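Local coordinates for hypothetical protein AF1531 (Archaeoglobus fulgidus, PDB 2I5H) that is of unknown function but probably carries a helix-hairpin-helix element, a motif that in many other proteins binds nucleic acid, at residues A[25-28]-A[29-33]; A[112-115]-A[116-120]; A[142-145]-A[146-150]. All coordinates share one frame; numbering follows the deposited sequence.

All three contacts are local, each between neighbouring parts of one continuous chain segment. Contact 1 turns the chain out of strand 20-27 at one end of the molecule, on the opposite side of its centre from the other two. Contacts 2 and 3 lie on successive helices, 114-121 and 142-154, with centres about 19 Å apart and no touch between them. Contacts 1 and 2 are surface contacts, whereas contact 3 is partly buried. Their chemistry follows their place: a tight turn with a methionine sulfur beside an imidazole in contact 1, the first turn of a helix in contact 2, and a methionine laid on an indole along a regular helix in contact 3.

Contact 1 of 3, residues A[25-28]-A[29-33]; sequences DFMP and YGHPD
Met27 meets His31 side chain to side chain, its sulfur slanting onto the imidazole. SD lies 3.7 Å from His31 ND1, and its line to the ring centroid is 33° off the ring normal, so the approach is oblique. The terminal methyl follows the same ring, with Met27 CE 3.8 Å from His31 CE1. The bend at the end of the methionine chain, chi3 -90°, is what folds that methyl back beside the imidazole. Closer to the backbone, Met27 CB rests 3.4 Å from Gly30 O.

The two side chains are brought together by a type I beta turn from Met27 to Gly30, with Pro28 and Tyr29 at its corners. Gly30 N closes it with a nearly straight hydrogen bond to Met27 O, 2.9 Å long at 165°.

Farther out, Met27 pairs by backbone hydrogen bonds with Leu44 on the adjacent strand and touches Gln46 and Thr95, which also border His31. His31 NE2 is hydrogen-bonded to Glu57 OE1. The imidazole is therefore gripped in two ways: a directional polar bond at NE2 helps to orient it, while the soft, polarisable methionine sulfur and methyl near ND1 and CE1 add dispersion contact.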
loop_
_atom_site.group_PDB
_atom_site.type_symbol
_atom_site.label_atom_id
_atom_site.label_comp_id
_atom_site.label_asym_id
_atom_site.label_seq_id
_atom_site.Cartn_x
_atom_site.Cartn_y
_atom_site.Cartn_z
ATOM N N ASP A 25 -7.662 6.234 8.231
ATOM C CA ASP A 25 -8.863 6.629 8.948
ATOM C C ASP A 25 -8.495 7.076 10.358
ATOM O O ASP A 25 -7.675 6.434 11.022
ATOM C CB ASP A 25 -9.819 5.423 8.991
ATOM C CG ASP A 25 -11.172 5.752 9.597
ATOM O OD1 ASP A 25 -11.676 6.872 9.388
ATOM O OD2 ASP A 25 -11.742 4.870 10.268
ATOM N N PHE A 26 -9.077 8.187 10.799
ATOM C CA PHE A 26 -8.829 8.688 12.150
ATOM C C PHE A 26 -10.127 8.672 12.956
ATOM O O PHE A 26 -11.165 9.179 12.503
ATOM C CB PHE A 26 -8.244 10.108 12.122
ATOM C CG PHE A 26 -8.105 10.731 13.494
ATOM C CD1 PHE A 26 -7.460 10.042 14.529
ATOM C CD2 PHE A 26 -8.646 11.986 13.760
ATOM C CE1 PHE A 26 -7.361 10.596 15.810
ATOM C CE2 PHE A 26 -8.552 12.554 15.042
ATOM C CZ PHE A 26 -7.908 11.856 16.070
ATOM N N MET A 27 -10.066 8.077 14.147
ATOM C CA MET A 27 -11.220 7.966 15.038
ATOM C C MET A 27 -10.952 8.656 16.373
ATOM O O MET A 27 -10.357 8.064 17.285
ATOM C CB MET A 27 -11.538 6.495 15.306
ATOM C CG MET A 27 -11.920 5.706 14.070
ATOM S SD MET A 27 -11.883 3.922 14.346
ATOM C CE MET A 27 -10.211 3.560 13.895
ATOM N N PRO A 28 -11.396 9.914 16.511
ATOM C CA PRO A 28 -11.204 10.692 17.744
ATOM C C PRO A 28 -11.538 9.918 19.017
ATOM O O PRO A 28 -10.811 10.009 20.008
ATOM C CB PRO A 28 -12.130 11.887 17.540
ATOM C CG PRO A 28 -12.043 12.109 16.073
ATOM C CD PRO A 28 -12.107 10.712 15.497
ATOM N N TYR A 29 -12.643 9.174 19.001
ATOM C CA TYR A 29 -13.040 8.386 20.174
ATOM C C TYR A 29 -12.873 6.884 19.988
ATOM O O TYR A 29 -13.507 6.087 20.690
ATOM C CB TYR A 29 -14.495 8.680 20.565
ATOM C CG TYR A 29 -14.636 9.795 21.572
ATOM C CD1 TYR A 29 -15.371 10.940 21.277
ATOM C CD2 TYR A 29 -14.009 9.714 22.819
ATOM C CE1 TYR A 29 -15.476 11.986 22.196
ATOM C CE2 TYR A 29 -14.105 10.753 23.743
ATOM C CZ TYR A 29 -14.836 11.886 23.423
ATOM O OH TYR A 29 -14.892 12.937 24.313
ATOM N N GLY A 30 -12.027 6.493 19.044
ATOM C CA GLY A 30 -11.806 5.078 18.800
ATOM C C GLY A 30 -12.943 4.376 18.078
ATOM O O GLY A 30 -13.776 5.014 17.435
ATOM N N HIS A 31 -12.985 3.053 18.185
ATOM C CA HIS A 31 -14.025 2.287 17.509
ATOM C C HIS A 31 -15.417 2.552 18.054
ATOM O O HIS A 31 -15.640 2.542 19.259
ATOM C CB HIS A 31 -13.699 0.796 17.576
ATOM C CG HIS A 31 -12.494 0.421 16.772
ATOM N ND1 HIS A 31 -12.481 0.462 15.395
ATOM C CD2 HIS A 31 -11.251 0.039 17.150
ATOM C CE1 HIS A 31 -11.281 0.124 14.958
ATOM N NE2 HIS A 31 -10.516 -0.138 16.003
ATOM N N PRO A 32 -16.381 2.799 17.157
ATOM C CA PRO A 32 -17.757 3.073 17.576
ATOM C C PRO A 32 -18.403 2.008 18.460
ATOM O O PRO A 32 -19.292 2.316 19.253
ATOM C CB PRO A 32 -18.497 3.276 16.248
ATOM C CG PRO A 32 -17.662 2.534 15.248
ATOM C CD PRO A 32 -16.255 2.823 15.689
ATOM N N ASP A 33 -17.953 0.764 18.342
ATOM C CA ASP A 33 -18.523 -0.312 19.146
ATOM C C ASP A 33 -17.794 -0.560 20.468
ATOM O O ASP A 33 -18.132 -1.492 21.198
ATOM C CB ASP A 33 -18.565 -1.616 18.339
ATOM C CG ASP A 33 -19.486 -1.531 17.137
ATOM O OD1 ASP A 33 -20.673 -1.185 17.320
ATOM O OD2 ASP A 33 -19.025 -1.814 16.011
#

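Contact 2 of 3, residues A[112-115]-A[116-120]; sequences QDEK and KYVDF
Glu114 and Val118, one helical turn apart, carry the clearest side-chain contact: the two chains slant across each other, and Glu114 CG comes 3.3 Å from Val118 CG1. With its CG opposite the backbone N (chi1 -174°) and the rest extended, Glu114 runs by the valine methyl, and its OE2 makes a weak hydrogen bond to Phe160 N.

Tyr117 is turned differently. It presents an edge of its ring to the backbone just before the helix, with CD1 3.3 Å from Asp113 O and that oxygen near the ring plane. Beyond this segment the tyrosine ring packs on Phe53 and on Ile177 of helix 173-186. Lys115 NZ and Asp119 OD2 stay 5.1 Å apart, where a weak attraction through space is possible, without a salt bridge.

Under these side chains, Val118 N bonds almost straight to Glu114 O, 2.8 Å at 176°, whereas the bond from Lys116 N to Asp113 O is weak, 3.2 Å at 126°. The arrangement is that of the first turn of helix 114-121: Asp113 occupies the N-cap position without a capping bond from its carboxylate, and the first straight i to i+4 bond is the one accepted by Glu114 O.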
loop_
_atom_site.group_PDB
_atom_site.type_symbol
_atom_site.label_atom_id
_atom_site.label_comp_id
_atom_site.label_asym_id
_atom_site.label_seq_id
_atom_site.Cartn_x
_atom_site.Cartn_y
_atom_site.Cartn_z
ATOM N N GLN A 112 5.124 8.302 -4.879
ATOM C CA GLN A 112 6.158 9.071 -4.192
ATOM C C GLN A 112 7.494 8.346 -4.269
ATOM O O GLN A 112 8.519 8.853 -3.811
ATOM C CB GLN A 112 5.778 9.286 -2.723
ATOM C CG GLN A 112 4.341 9.737 -2.516
ATOM C CD GLN A 112 3.989 10.983 -3.304
ATOM O OE1 GLN A 112 2.814 11.295 -3.495
ATOM N NE2 GLN A 112 5.005 11.708 -3.760
ATOM N N ASP A 113 7.473 7.156 -4.858
ATOM C CA ASP A 113 8.668 6.342 -5.003
ATOM C C ASP A 113 8.549 5.557 -6.307
ATOM O O ASP A 113 8.781 4.349 -6.357
ATOM C CB ASP A 113 8.789 5.404 -3.800
ATOM C CG ASP A 113 10.039 4.556 -3.839
ATOM O OD1 ASP A 113 11.114 5.085 -4.197
ATOM O OD2 ASP A 113 9.944 3.359 -3.494
ATOM N N GLU A 114 8.173 6.276 -7.360
ATOM C CA GLU A 114 7.991 5.703 -8.688
ATOM C C GLU A 114 9.211 4.898 -9.116
ATOM O O GLU A 114 9.082 3.801 -9.660
ATOM C CB GLU A 114 7.723 6.824 -9.698
ATOM C CG GLU A 114 7.362 6.347 -11.093
ATOM C CD GLU A 114 7.070 7.493 -12.042
ATOM O OE1 GLU A 114 6.151 8.286 -11.757
ATOM O OE2 GLU A 114 7.758 7.602 -13.076
ATOM N N LYS A 115 10.391 5.451 -8.858
ATOM C CA LYS A 115 11.652 4.809 -9.210
ATOM C C LYS A 115 11.695 3.327 -8.845
ATOM O O LYS A 115 12.018 2.482 -9.680
ATOM C CB LYS A 115 12.810 5.538 -8.521
ATOM C CG LYS A 115 14.184 4.960 -8.819
ATOM C CD LYS A 115 14.519 5.063 -10.299
ATOM C CE LYS A 115 15.909 4.519 -10.588
ATOM N NZ LYS A 115 16.258 4.611 -12.034
ATOM N N LYS A 116 11.365 3.016 -7.595
ATOM C CA LYS A 116 11.389 1.639 -7.114
ATOM C C LYS A 116 10.418 0.689 -7.812
ATOM O O LYS A 116 10.737 -0.485 -8.009
ATOM C CB LYS A 116 11.132 1.612 -5.604
ATOM C CG LYS A 116 12.261 2.213 -4.771
ATOM C CD LYS A 116 13.546 1.399 -4.894
ATOM C CE LYS A 116 13.355 -0.021 -4.377
ATOM N NZ LYS A 116 14.561 -0.869 -4.594
ATOM N N TYR A 117 9.242 1.180 -8.186
ATOM C CA TYR A 117 8.262 0.324 -8.847
ATOM C C TYR A 117 8.431 0.247 -10.359
ATOM O O TYR A 117 8.231 -0.814 -10.951
ATOM C CB TYR A 117 6.842 0.762 -8.478
ATOM C CG TYR A 117 6.591 0.630 -6.994
ATOM C CD1 TYR A 117 6.890 1.674 -6.121
ATOM C CD2 TYR A 117 6.159 -0.579 -6.452
ATOM C CE1 TYR A 117 6.773 1.515 -4.746
ATOM C CE2 TYR A 117 6.042 -0.749 -5.080
ATOM C CZ TYR A 117 6.351 0.299 -4.233
ATOM O OH TYR A 117 6.263 0.118 -2.873
ATOM N N VAL A 118 8.794 1.360 -10.991
ATOM C CA VAL A 118 9.012 1.340 -12.432
ATOM C C VAL A 118 10.209 0.428 -12.659
ATOM O O VAL A 118 10.436 -0.063 -13.763
ATOM C CB VAL A 118 9.334 2.744 -12.992
ATOM C CG1 VAL A 118 8.107 3.632 -12.903
ATOM C CG2 VAL A 118 10.492 3.358 -12.228
ATOM N N ASP A 119 10.966 0.208 -11.589
ATOM C CA ASP A 119 12.142 -0.647 -11.630
ATOM C C ASP A 119 11.686 -2.104 -11.692
ATOM O O ASP A 119 12.343 -2.946 -12.305
ATOM C CB ASP A 119 12.998 -0.426 -10.382
ATOM C CG ASP A 119 14.434 -0.876 -10.571
ATOM O OD1 ASP A 119 14.652 -2.024 -11.016
ATOM O OD2 ASP A 119 15.347 -0.079 -10.268
ATOM N N PHE A 120 10.555 -2.390 -11.050
ATOM C CA PHE A 120 9.997 -3.737 -11.038
ATOM C C PHE A 120 9.688 -4.193 -12.457
ATOM O O PHE A 120 9.951 -5.339 -12.820
ATOM C CB PHE A 120 8.709 -3.785 -10.208
ATOM C CG PHE A 120 7.922 -5.056 -10.385
ATOM C CD1 PHE A 120 8.415 -6.267 -9.911
ATOM C CD2 PHE A 120 6.707 -5.049 -11.065
ATOM C CE1 PHE A 120 7.712 -7.452 -10.110
ATOM C CE2 PHE A 120 5.996 -6.231 -11.269
ATOM C CZ PHE A 120 6.499 -7.435 -10.792
#

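Contact 3 of 3, residues A[142-145]-A[146-150]; sequences KKMM and WAIIE
The indole of Trp146 carries Met145 and Ile149 on one and the same face. Met145 CE stands over the five-membered ring, 3.9 Å from its centroid and 13° off the normal, a CH-pi contact. Behind the methyl, Met145 SD lies 4.5 Å from that centroid and 21° off the normal, which makes this a Met-aromatic contact as well. Ile149 CD1 rests 3.9 Å above the indole plane, displaced toward the rim. The two methyl groups also press on each other: Met145 CE to Ile149 CD1 is 3.4 Å, tighter than usual for two carbons.

Met145 CG is modelled between the backbone N and the carbonyl carbon (chi1 66°), which is uncommon in helices; the fit is strained there, so the exact place of CG is less sure. The chain then runs side by side with both Trp146 and Ile149, pointing the same way. A second strip of apolar contacts runs from Met144, whose CG lies 4.1 Å from Ile148 CD1 and whose SD lies 4.3 Å from Ala147 CB.

Regular i to i+4 backbone bonds hold all these residues in place, among them Ile149 N to Met145 O at 2.8 Å. Helix 142-154 directly follows a Gly-Val-Gly turn, consistent with its being the second helix of a helix-hairpin-helix element. Met145 and Ile148 pack back on the residues leading into that turn: Met145 touches His132 and Glu135, Ile148 touches Leu134, and Lys142 NZ forms a salt bridge to Glu135.

The chemistry is thus mainly apolar: the flexible, polarisable thioether fits closely to the flat indole, so that the largely exposed tryptophan is steadied on one face by dispersion and CH-pi attraction.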
loop_
_atom_site.group_PDB
_atom_site.type_symbol
_atom_site.label_atom_id
_atom_site.label_comp_id
_atom_site.label_asym_id
_atom_site.label_seq_id
_atom_site.Cartn_x
_atom_site.Cartn_y
_atom_site.Cartn_z
ATOM N N LYS A 142 -0.552 -13.653 -20.071
ATOM C CA LYS A 142 0.468 -14.035 -21.044
ATOM C C LYS A 142 0.687 -12.989 -22.136
ATOM O O LYS A 142 1.817 -12.569 -22.388
ATOM C CB LYS A 142 0.099 -15.376 -21.686
ATOM C CG LYS A 142 0.250 -16.587 -20.767
ATOM C CD LYS A 142 1.709 -16.814 -20.387
ATOM C CE LYS A 142 1.910 -18.150 -19.674
ATOM N NZ LYS A 142 1.151 -18.245 -18.396
ATOM N N LYS A 143 -0.392 -12.568 -22.785
ATOM C CA LYS A 143 -0.288 -11.580 -23.851
ATOM C C LYS A 143 0.353 -10.284 -23.363
ATOM O O LYS A 143 1.289 -9.771 -23.980
ATOM C CB LYS A 143 -1.672 -11.279 -24.432
ATOM C CG LYS A 143 -1.643 -10.340 -25.632
ATOM C CD LYS A 143 -3.037 -10.058 -26.169
ATOM C CE LYS A 143 -3.881 -9.268 -25.177
ATOM N NZ LYS A 143 -5.250 -9.000 -25.712
ATOM N N MET A 144 -0.148 -9.763 -22.248
ATOM C CA MET A 144 0.364 -8.516 -21.694
ATOM C C MET A 144 1.818 -8.592 -21.239
ATOM O O MET A 144 2.591 -7.667 -21.478
ATOM C CB MET A 144 -0.518 -8.056 -20.529
ATOM C CG MET A 144 -0.232 -6.637 -20.069
ATOM S SD MET A 144 -0.315 -5.465 -21.440
ATOM C CE MET A 144 -2.080 -5.477 -21.781
ATOM N N MET A 145 2.195 -9.685 -20.584
ATOM C CA MET A 145 3.570 -9.826 -20.116
ATOM C C MET A 145 4.550 -9.754 -21.284
ATOM O O MET A 145 5.556 -9.049 -21.214
ATOM C CB MET A 145 3.763 -11.148 -19.370
ATOM C CG MET A 145 3.624 -12.381 -20.238
ATOM S SD MET A 145 4.383 -13.837 -19.508
ATOM C CE MET A 145 6.081 -13.606 -20.017
ATOM N N TRP A 146 4.260 -10.483 -22.357
ATOM C CA TRP A 146 5.135 -10.469 -23.522
ATOM C C TRP A 146 5.160 -9.086 -24.156
ATOM O O TRP A 146 6.185 -8.654 -24.685
ATOM C CB TRP A 146 4.690 -11.520 -24.544
ATOM C CG TRP A 146 5.122 -12.910 -24.169
ATOM C CD1 TRP A 146 4.318 -13.962 -23.844
ATOM C CD2 TRP A 146 6.469 -13.384 -24.055
ATOM N NE1 TRP A 146 5.080 -15.065 -23.531
ATOM C CE2 TRP A 146 6.404 -14.738 -23.653
ATOM C CE3 TRP A 146 7.727 -12.797 -24.252
ATOM C CZ2 TRP A 146 7.549 -15.514 -23.446
ATOM C CZ3 TRP A 146 8.867 -13.570 -24.047
ATOM C CH2 TRP A 146 8.769 -14.915 -23.647
ATOM N N ALA A 147 4.029 -8.390 -24.092
ATOM C CA ALA A 147 3.935 -7.045 -24.645
ATOM C C ALA A 147 4.855 -6.125 -23.852
ATOM O O ALA A 147 5.505 -5.240 -24.413
ATOM C CB ALA A 147 2.497 -6.546 -24.570
ATOM N N ILE A 148 4.906 -6.345 -22.540
ATOM C CA ILE A 148 5.745 -5.548 -21.651
ATOM C C ILE A 148 7.216 -5.887 -21.870
ATOM O O ILE A 148 8.077 -5.007 -21.873
ATOM C CB ILE A 148 5.389 -5.812 -20.167
ATOM C CG1 ILE A 148 3.929 -5.433 -19.906
ATOM C CG2 ILE A 148 6.317 -5.018 -19.257
ATOM C CD1 ILE A 148 3.440 -5.775 -18.510
ATOM N N ILE A 149 7.495 -7.175 -22.055
ATOM C CA ILE A 149 8.858 -7.646 -22.274
ATOM C C ILE A 149 9.384 -7.178 -23.628
ATOM O O ILE A 149 10.554 -6.818 -23.758
ATOM C CB ILE A 149 8.922 -9.187 -22.213
ATOM C CG1 ILE A 149 8.441 -9.667 -20.840
ATOM C CG2 ILE A 149 10.344 -9.666 -22.476
ATOM C CD1 ILE A 149 8.381 -11.175 -20.694
ATOM N N GLU A 150 8.510 -7.179 -24.630
ATOM C CA GLU A 150 8.881 -6.758 -25.977
ATOM C C GLU A 150 9.336 -5.303 -26.004
ATOM O O GLU A 150 10.266 -4.948 -26.728
ATOM C CB GLU A 150 7.701 -6.951 -26.923
#